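Local structure of probable outer membrane protein (Pseudomonas aeruginosa, 3DWO) at residues 72-75 against 79-82; 219-222 against 226-229; 19-22 against 28-31. The protein probably lets long-chain fatty acids or other hydrophobic compounds cross the bacterial outer membrane, as a beta-barrel channel of the FadL family. All blocks are in the same frame, centred on the assembly; numbering follows the deposited sequence.

Contact 1 of 3, residues 72-75 against 79-82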
ATOM      1  N   GLY A  72      21.985 -12.595 -17.814  1.00 19.49           N
ATOM      2  CA  GLY A  72      22.428 -11.862 -16.642  1.00 20.53           C
ATOM      3  C   GLY A  72      23.418 -10.763 -16.975  1.00 21.40           C
ATOM      4  O   GLY A  72      23.960 -10.118 -16.079  1.00 24.04           O
ATOM      5  N   GLY A  73      23.659 -10.554 -18.265  1.00 22.09           N
ATOM      6  CA  GLY A  73      24.591  -9.526 -18.694  1.00 22.78           C
ATOM      7  C   GLY A  73      26.035  -9.825 -18.336  1.00 25.41           C
ATOM      8  O   GLY A  73      26.463 -10.984 -18.336  1.00 25.56           O
ATOM      9  N   TYR A  74      26.786  -8.775 -18.016  1.00 25.10           N
ATOM     10  CA  TYR A  74      28.194  -8.907 -17.665  1.00 27.76           C
ATOM     11  C   TYR A  74      28.506  -8.352 -16.281  1.00 28.67           C
ATOM     12  O   TYR A  74      27.791  -7.496 -15.756  1.00 27.27           O
ATOM     13  CB  TYR A  74      29.065  -8.169 -18.686  1.00 28.58           C
ATOM     14  CG  TYR A  74      28.941  -8.682 -20.096  1.00 32.22           C
ATOM     15  CD1 TYR A  74      29.686  -9.784 -20.532  1.00 33.02           C
ATOM     16  CD2 TYR A  74      28.063  -8.080 -20.996  1.00 32.27           C
ATOM     17  CE1 TYR A  74      29.554 -10.271 -21.830  1.00 34.48           C
ATOM     18  CE2 TYR A  74      27.921  -8.558 -22.292  1.00 35.55           C
ATOM     19  CZ  TYR A  74      28.665  -9.652 -22.702  1.00 36.12           C
ATOM     20  OH  TYR A  74      28.496 -10.133 -23.977  1.00 38.02           O
ATOM     21  N   GLN A  75      29.601  -8.844 -15.712  1.00 30.18           N
ATOM     22  CA  GLN A  75      30.073  -8.421 -14.404  1.00 32.63           C
ATOM     23  C   GLN A  75      30.225  -6.905 -14.391  1.00 33.30           C
ATOM     24  O   GLN A  75      29.702  -6.238 -13.502  1.00 35.18           O
ATOM     25  CB  GLN A  75      31.424  -9.085 -14.108  1.00 34.05           C
ATOM     26  CG  GLN A  75      32.132  -8.601 -12.857  1.00 38.21           C
ATOM     27  CD  GLN A  75      31.420  -9.014 -11.585  1.00 42.46           C
ATOM     28  OE1 GLN A  75      31.132 -10.196 -11.379  1.00 46.42           O
ATOM     29  NE2 GLN A  75      31.142  -8.045 -10.718  1.00 42.95           N
ATOM     30  N   GLY A  79      33.418  -7.643 -22.292  1.00 39.75           N
ATOM     31  CA  GLY A  79      34.791  -8.005 -21.985  1.00 40.03           C
ATOM     32  C   GLY A  79      35.005  -8.632 -20.620  1.00 40.38           C
ATOM     33  O   GLY A  79      36.009  -9.313 -20.404  1.00 42.43           O
ATOM     34  N   THR A  80      34.088  -8.394 -19.688  1.00 39.36           N
ATOM     35  CA  THR A  80      34.209  -8.985 -18.364  1.00 37.27           C
ATOM     36  C   THR A  80      33.403 -10.282 -18.379  1.00 36.39           C
ATOM     37  O   THR A  80      32.660 -10.544 -19.320  1.00 36.60           O
ATOM     38  CB  THR A  80      33.685  -8.038 -17.258  1.00 36.88           C
ATOM     39  OG1 THR A  80      32.321  -7.690 -17.522  1.00 37.25           O
ATOM     40  CG2 THR A  80      34.535  -6.777 -17.199  1.00 35.92           C
ATOM     41  N   PRO A  81      33.543 -11.116 -17.340  1.00 37.30           N
ATOM     42  CA  PRO A  81      32.806 -12.383 -17.290  1.00 37.16           C
ATOM     43  C   PRO A  81      31.285 -12.255 -17.365  1.00 36.87           C
ATOM     44  O   PRO A  81      30.693 -11.340 -16.793  1.00 36.13           O
ATOM     45  CB  PRO A  81      33.279 -13.000 -15.974  1.00 37.04           C
ATOM     46  CG  PRO A  81      33.573 -11.797 -15.130  1.00 39.64           C
ATOM     47  CD  PRO A  81      34.305 -10.904 -16.097  1.00 36.64           C
ATOM     48  N   GLU A  82      30.661 -13.180 -18.083  1.00 35.83           N
ATOM     49  CA  GLU A  82      29.219 -13.184 -18.224  1.00 36.15           C
ATOM     50  C   GLU A  82      28.591 -13.675 -16.927  1.00 34.46           C
ATOM     51  O   GLU A  82      29.108 -14.581 -16.276  1.00 35.36           O
ATOM     52  CB  GLU A  82      28.809 -14.090 -19.386  1.00 39.08           C
ATOM     53  CG  GLU A  82      29.238 -13.559 -20.742  1.00 44.59           C
ATOM     54  CD  GLU A  82      28.997 -14.548 -21.865  1.00 49.18           C
ATOM     55  OE1 GLU A  82      27.881 -15.107 -21.939  1.00 51.79           O
ATOM     56  OE2 GLU A  82      29.924 -14.761 -22.681  1.00 50.64           O
TER
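T80 touches Y74 with two oxygens, its carbonyl O and its hydroxyl. The carbonyl O lies at the edge of the Y74 ring, near the ring plane, 3.3 Å from Y74 CD1. The hydroxyl OG1 reaches back to Y74 CB at 3.5 Å. With chi1 at 57°, OG1 sits between the T80 backbone N and carbonyl carbon, where it can meet Y74 CB. OG1 is held by the turn between the segments, through hydrogen bonds with D76 N and G77 O. P81 comes next and carries the one hydrogen bond of the contact. Its O accepts from Q75 N at 2.9 Å, with an N-H...O angle of 158°. The donor stands almost straight out from the carbonyl. The same oxygen also takes a weaker approach from Y74 CA. On the ring of P81, CG presses on Q75 CB at 3.6 Å, while the amide end of Q75 leads away. This is a short reversal of the chain in the long loop between strands 44-63 and 93-105. In a FadL-type barrel this loop lies on the extracellular side. A single backbone bridge, Y74 with E82, joins its arms at a CA-CA distance of 4.4 Å. E82 closes the row. Its CA makes a CA-H...O contact with G73 O at 3.5 Å. Its side chain runs beside Y74 in the same direction, and CG lies 3.5 Å from Y74 CE1. The carboxylate plane is turned 67° from the ring. Beyond the two segments, G73 pairs by backbone with L83, and the Y74 side chain touches N198.

Contact 2 of 3, residues 219-222 against 226-229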
ATOM      1  N   VAL A 219     -23.016   8.544  11.377  1.00 38.24           N
ATOM      2  CA  VAL A 219     -23.495   7.311  11.984  1.00 40.22           C
ATOM      3  C   VAL A 219     -24.983   7.448  12.271  1.00 43.36           C
ATOM      4  O   VAL A 219     -25.449   8.506  12.703  1.00 43.59           O
ATOM      5  CB  VAL A 219     -22.757   6.997  13.301  1.00 39.24           C
ATOM      6  CG1 VAL A 219     -23.465   5.875  14.042  1.00 37.07           C
ATOM      7  CG2 VAL A 219     -21.321   6.598  13.004  1.00 39.38           C
ATOM      8  N   TRP A 220     -25.718   6.370  12.022  1.00 45.66           N
ATOM      9  CA  TRP A 220     -27.154   6.340  12.238  1.00 47.87           C
ATOM     10  C   TRP A 220     -27.545   5.057  12.963  1.00 49.30           C
ATOM     11  O   TRP A 220     -27.328   3.958  12.451  1.00 49.03           O
ATOM     12  CB  TRP A 220     -27.872   6.433  10.889  1.00 48.54           C
ATOM     13  CG  TRP A 220     -29.366   6.377  10.965  1.00 51.06           C
ATOM     14  CD1 TRP A 220     -30.169   7.027  11.860  1.00 50.78           C
ATOM     15  CD2 TRP A 220     -30.245   5.688  10.066  1.00 51.48           C
ATOM     16  NE1 TRP A 220     -31.491   6.791  11.569  1.00 51.19           N
ATOM     17  CE2 TRP A 220     -31.567   5.972  10.473  1.00 51.55           C
ATOM     18  CE3 TRP A 220     -30.043   4.861   8.952  1.00 51.40           C
ATOM     19  CZ2 TRP A 220     -32.687   5.458   9.804  1.00 52.06           C
ATOM     20  CZ3 TRP A 220     -31.159   4.349   8.286  1.00 52.03           C
ATOM     21  CH2 TRP A 220     -32.463   4.651   8.717  1.00 52.49           C
ATOM     22  N   LYS A 221     -28.101   5.203  14.163  1.00 51.24           N
ATOM     23  CA  LYS A 221     -28.537   4.054  14.957  1.00 53.85           C
ATOM     24  C   LYS A 221     -30.063   4.014  14.946  1.00 55.02           C
ATOM     25  O   LYS A 221     -30.717   4.589  15.814  1.00 55.50           O
ATOM     26  CB  LYS A 221     -28.032   4.170  16.396  1.00 53.21           C
ATOM     27  CG  LYS A 221     -26.532   4.358  16.508  1.00 54.66           C
ATOM     28  CD  LYS A 221     -26.048   4.224  17.947  1.00 55.19           C
ATOM     29  CE  LYS A 221     -25.942   2.764  18.375  1.00 57.03           C
ATOM     30  NZ  LYS A 221     -27.243   2.031  18.301  1.00 58.08           N
ATOM     31  N   PRO A 222     -30.647   3.332  13.952  1.00 56.16           N
ATOM     32  CA  PRO A 222     -32.100   3.225  13.823  1.00 58.13           C
ATOM     33  C   PRO A 222     -32.826   2.490  14.941  1.00 60.40           C
ATOM     34  O   PRO A 222     -33.831   2.984  15.453  1.00 61.67           O
ATOM     35  CB  PRO A 222     -32.278   2.510  12.484  1.00 57.53           C
ATOM     36  CG  PRO A 222     -31.049   2.873  11.730  1.00 57.08           C
ATOM     37  CD  PRO A 222     -29.985   2.740  12.781  1.00 56.36           C
ATOM     38  N   ASP A 226     -29.177  -1.864  15.613  1.00 56.34           N
ATOM     39  CA  ASP A 226     -28.451  -1.640  14.379  1.00 53.29           C
ATOM     40  C   ASP A 226     -27.717  -0.311  14.368  1.00 50.97           C
ATOM     41  O   ASP A 226     -28.262   0.722  14.756  1.00 50.43           O
ATOM     42  CB  ASP A 226     -29.414  -1.694  13.194  1.00 53.31           C
ATOM     43  CG  ASP A 226     -30.185  -2.992  13.134  1.00 54.12           C
ATOM     44  OD1 ASP A 226     -29.547  -4.054  12.981  1.00 54.04           O
ATOM     45  OD2 ASP A 226     -31.429  -2.950  13.243  1.00 55.05           O
ATOM     46  N   THR A 227     -26.470  -0.353  13.921  1.00 47.16           N
ATOM     47  CA  THR A 227     -25.649   0.837  13.825  1.00 44.11           C
ATOM     48  C   THR A 227     -25.124   0.877  12.400  1.00 43.13           C
ATOM     49  O   THR A 227     -24.397  -0.019  11.973  1.00 42.63           O
ATOM     50  CB  THR A 227     -24.461   0.789  14.801  1.00 43.64           C
ATOM     51  OG1 THR A 227     -24.946   0.638  16.139  1.00 43.76           O
ATOM     52  CG2 THR A 227     -23.653   2.073  14.716  1.00 44.59           C
ATOM     53  N   LEU A 228     -25.524   1.902  11.658  1.00 41.32           N
ATOM     54  CA  LEU A 228     -25.091   2.060  10.282  1.00 39.63           C
ATOM     55  C   LEU A 228     -24.099   3.205  10.222  1.00 39.89           C
ATOM     56  O   LEU A 228     -24.209   4.171  10.976  1.00 39.35           O
ATOM     57  CB  LEU A 228     -26.281   2.365   9.376  1.00 39.58           C
ATOM     58  CG  LEU A 228     -27.313   1.253   9.175  1.00 40.40           C
ATOM     59  CD1 LEU A 228     -28.445   1.767   8.299  1.00 39.72           C
ATOM     60  CD2 LEU A 228     -26.655   0.051   8.520  1.00 40.28           C
ATOM     61  N   GLY A 229     -23.128   3.095   9.325  1.00 39.15           N
ATOM     62  CA  GLY A 229     -22.140   4.145   9.214  1.00 37.20           C
ATOM     63  C   GLY A 229     -21.628   4.370   7.809  1.00 37.06           C
ATOM     64  O   GLY A 229     -21.467   3.436   7.020  1.00 36.50           O
TER
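K221 lies alongside T227, and the two side chains point the same way. K221 CB is nearest to D226 O, at 3.8 Å. CG comes next, beside the wall of T227 and 4.1 Å from T227 CG2. CD adds no closer contact with T227. The chain then bends at chi3 (79°) and again at chi4. These bends fold its end back over the threonine, so that CE reaches T227 OG1 at 3.2 Å. NZ at the tip is 3.4 Å from T227 OG1. The segments are the ends of an antiparallel beta hairpin made by strands 201-220 and 226-248, two staves of the barrel wall. Its short turn is probably at the periplasmic end, as in FadL. W220 and L228 form a hydrogen-bonded pair. W220 N donates to L228 O at 2.9 Å, and L228 N donates to W220 O at 2.8 Å. Both bonds are nearly straight, at 172° and 169°. On the side of the strands that carries W220 and L228, the two side chains run together, and L228 CD1 lies 3.5 Å from W220 CE3. P222 lies against one face of the indole, with CG 3.2 Å from the ring plane and over its centre. V219 and G229 make the next, non-hydrogen-bonded pair. V219 CG1 meets T227 CG2. D226 starts the returning strand, its carboxylate hydrogen-bonded to T223 OG1 in the turn and to W292 NE1 on strand 287-295. V219 and K221 pair by backbone with S159 and N157.

Contact 3 of 3, residues 19-22 against 28-31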
ATOM      1  N   GLY A  19     -17.587  -4.527   9.846  1.00 31.86           N
ATOM      2  CA  GLY A  19     -18.258  -3.607  10.744  1.00 31.69           C
ATOM      3  C   GLY A  19     -17.464  -2.333  10.955  1.00 31.84           C
ATOM      4  O   GLY A  19     -17.921  -1.412  11.633  1.00 30.42           O
ATOM      5  N   GLY A  20     -16.272  -2.275  10.372  1.00 30.78           N
ATOM      6  CA  GLY A  20     -15.452  -1.089  10.517  1.00 30.40           C
ATOM      7  C   GLY A  20     -15.182  -0.783  11.976  1.00 32.83           C
ATOM      8  O   GLY A  20     -14.764  -1.661  12.737  1.00 32.17           O
ATOM      9  N   SER A  21     -15.430   0.461  12.375  1.00 33.01           N
ATOM     10  CA  SER A  21     -15.200   0.865  13.753  1.00 36.85           C
ATOM     11  C   SER A  21     -16.508   1.137  14.497  1.00 37.37           C
ATOM     12  O   SER A  21     -16.526   1.893  15.473  1.00 37.81           O
ATOM     13  CB  SER A  21     -14.311   2.113  13.780  1.00 38.14           C
ATOM     14  OG  SER A  21     -14.879   3.153  13.004  1.00 41.34           O
ATOM     15  N   LEU A  22     -17.592   0.505  14.049  1.00 36.76           N
ATOM     16  CA  LEU A  22     -18.897   0.704  14.667  1.00 36.46           C
ATOM     17  C   LEU A  22     -19.209  -0.171  15.881  1.00 37.11           C
ATOM     18  O   LEU A  22     -20.254  -0.000  16.510  1.00 38.25           O
ATOM     19  CB  LEU A  22     -20.003   0.553  13.617  1.00 36.98           C
ATOM     20  CG  LEU A  22     -20.015   1.631  12.525  1.00 37.54           C
ATOM     21  CD1 LEU A  22     -21.224   1.455  11.623  1.00 36.86           C
ATOM     22  CD2 LEU A  22     -20.038   3.009  13.166  1.00 37.98           C
ATOM     23  N   SER A  28     -10.699   3.039  17.356  1.00 30.13           N
ATOM     24  CA  SER A  28     -10.245   3.181  15.971  1.00 30.13           C
ATOM     25  C   SER A  28     -11.163   4.136  15.214  1.00 29.13           C
ATOM     26  O   SER A  28     -10.852   4.564  14.102  1.00 27.15           O
ATOM     27  CB  SER A  28     -10.233   1.827  15.259  1.00 30.77           C
ATOM     28  OG  SER A  28     -11.546   1.316  15.121  1.00 33.81           O
ATOM     29  N   ALA A  29     -12.299   4.464  15.822  1.00 27.95           N
ATOM     30  CA  ALA A  29     -13.254   5.376  15.205  1.00 29.90           C
ATOM     31  C   ALA A  29     -12.652   6.771  15.042  1.00 29.34           C
ATOM     32  O   ALA A  29     -13.089   7.550  14.202  1.00 29.07           O
ATOM     33  CB  ALA A  29     -14.526   5.453  16.052  1.00 31.11           C
ATOM     34  N   ALA A  30     -11.650   7.086  15.856  1.00 31.02           N
ATOM     35  CA  ALA A  30     -11.001   8.391  15.793  1.00 30.99           C
ATOM     36  C   ALA A  30     -10.540   8.712  14.367  1.00 31.73           C
ATOM     37  O   ALA A  30     -10.424   9.881  13.992  1.00 33.70           O
ATOM     38  CB  ALA A  30      -9.820   8.429  16.752  1.00 29.79           C
ATOM     39  N   PHE A  31     -10.294   7.678  13.569  1.00 29.83           N
ATOM     40  CA  PHE A  31      -9.847   7.887  12.195  1.00 29.45           C
ATOM     41  C   PHE A  31     -10.801   7.315  11.149  1.00 29.33           C
ATOM     42  O   PHE A  31     -11.222   8.019  10.233  1.00 29.18           O
ATOM     43  CB  PHE A  31      -8.454   7.275  11.997  1.00 28.56           C
ATOM     44  CG  PHE A  31      -7.955   7.338  10.578  1.00 28.63           C
ATOM     45  CD1 PHE A  31      -7.627   8.556   9.992  1.00 27.05           C
ATOM     46  CD2 PHE A  31      -7.829   6.175   9.820  1.00 27.50           C
ATOM     47  CE1 PHE A  31      -7.180   8.616   8.671  1.00 28.64           C
ATOM     48  CE2 PHE A  31      -7.384   6.225   8.497  1.00 29.19           C
ATOM     49  CZ  PHE A  31      -7.058   7.447   7.921  1.00 27.24           C
TER
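The N-terminal segment of this FadL homologue packs inside the barrel, consistent with the plug of the family, and this contact joins a turn of it to a short helix. The turn is a type II' beta turn from G19 to L22, closed by L22 N bonding to G19 O. G20 takes its second position, with a positive phi of 57° that favours glycine. S21 takes the third, and from there its side chain faces the start of helix 29-32. S21 CB comes to 3.2 Å from S28 OG. S21 OG turns to the next residue and lies 3.5 Å from A29 CA. It is also 3.8 Å from A29 CB. Neither segment gives the other a hydrogen bond, so the meeting is one of close fit. The S28 hydroxyl has its bond elsewhere. It is held by the carboxylate of D26, in the stretch that joins the segments, and the S21 side chain touches D26 too. The S28 torsion, chi1 66°, swings OG between its backbone N and carbonyl carbon, on the side where S21 CB arrives. S28 O also accepts from F31 N at 3.2 Å. All three touching residues are buried. Around them the barrel wall closes in. F31 makes edge-to-face stacks with F215 and H233, on strands 201-220 and 226-248, and A30 O bonds to S149 OG on strand 138-153. L22, in the turn, packs on D291 and V293 of strand 287-295. S28, at the helix, rests on F101 of strand 93-105.

How the contacts relate
From the N terminus, contact 3 comes first and closes a short loop of five residues within the barrel interior. Contact 1 follows, closing a three-residue turn in the long loop between the first two barrel strands. Contact 2 is last and closes the hairpin turn between strands 201-220 and 226-248. The three lie in series, and none nests in or crosses another. Contacts 2 and 3 sit on the same side of the chain's centre and touch. There L22 CD1 packs 3.4 Å from G229 N, tying the N-terminal segment to the wall. Contact 1 lies across the centre, its nearest atoms about 43 Å from contact 3.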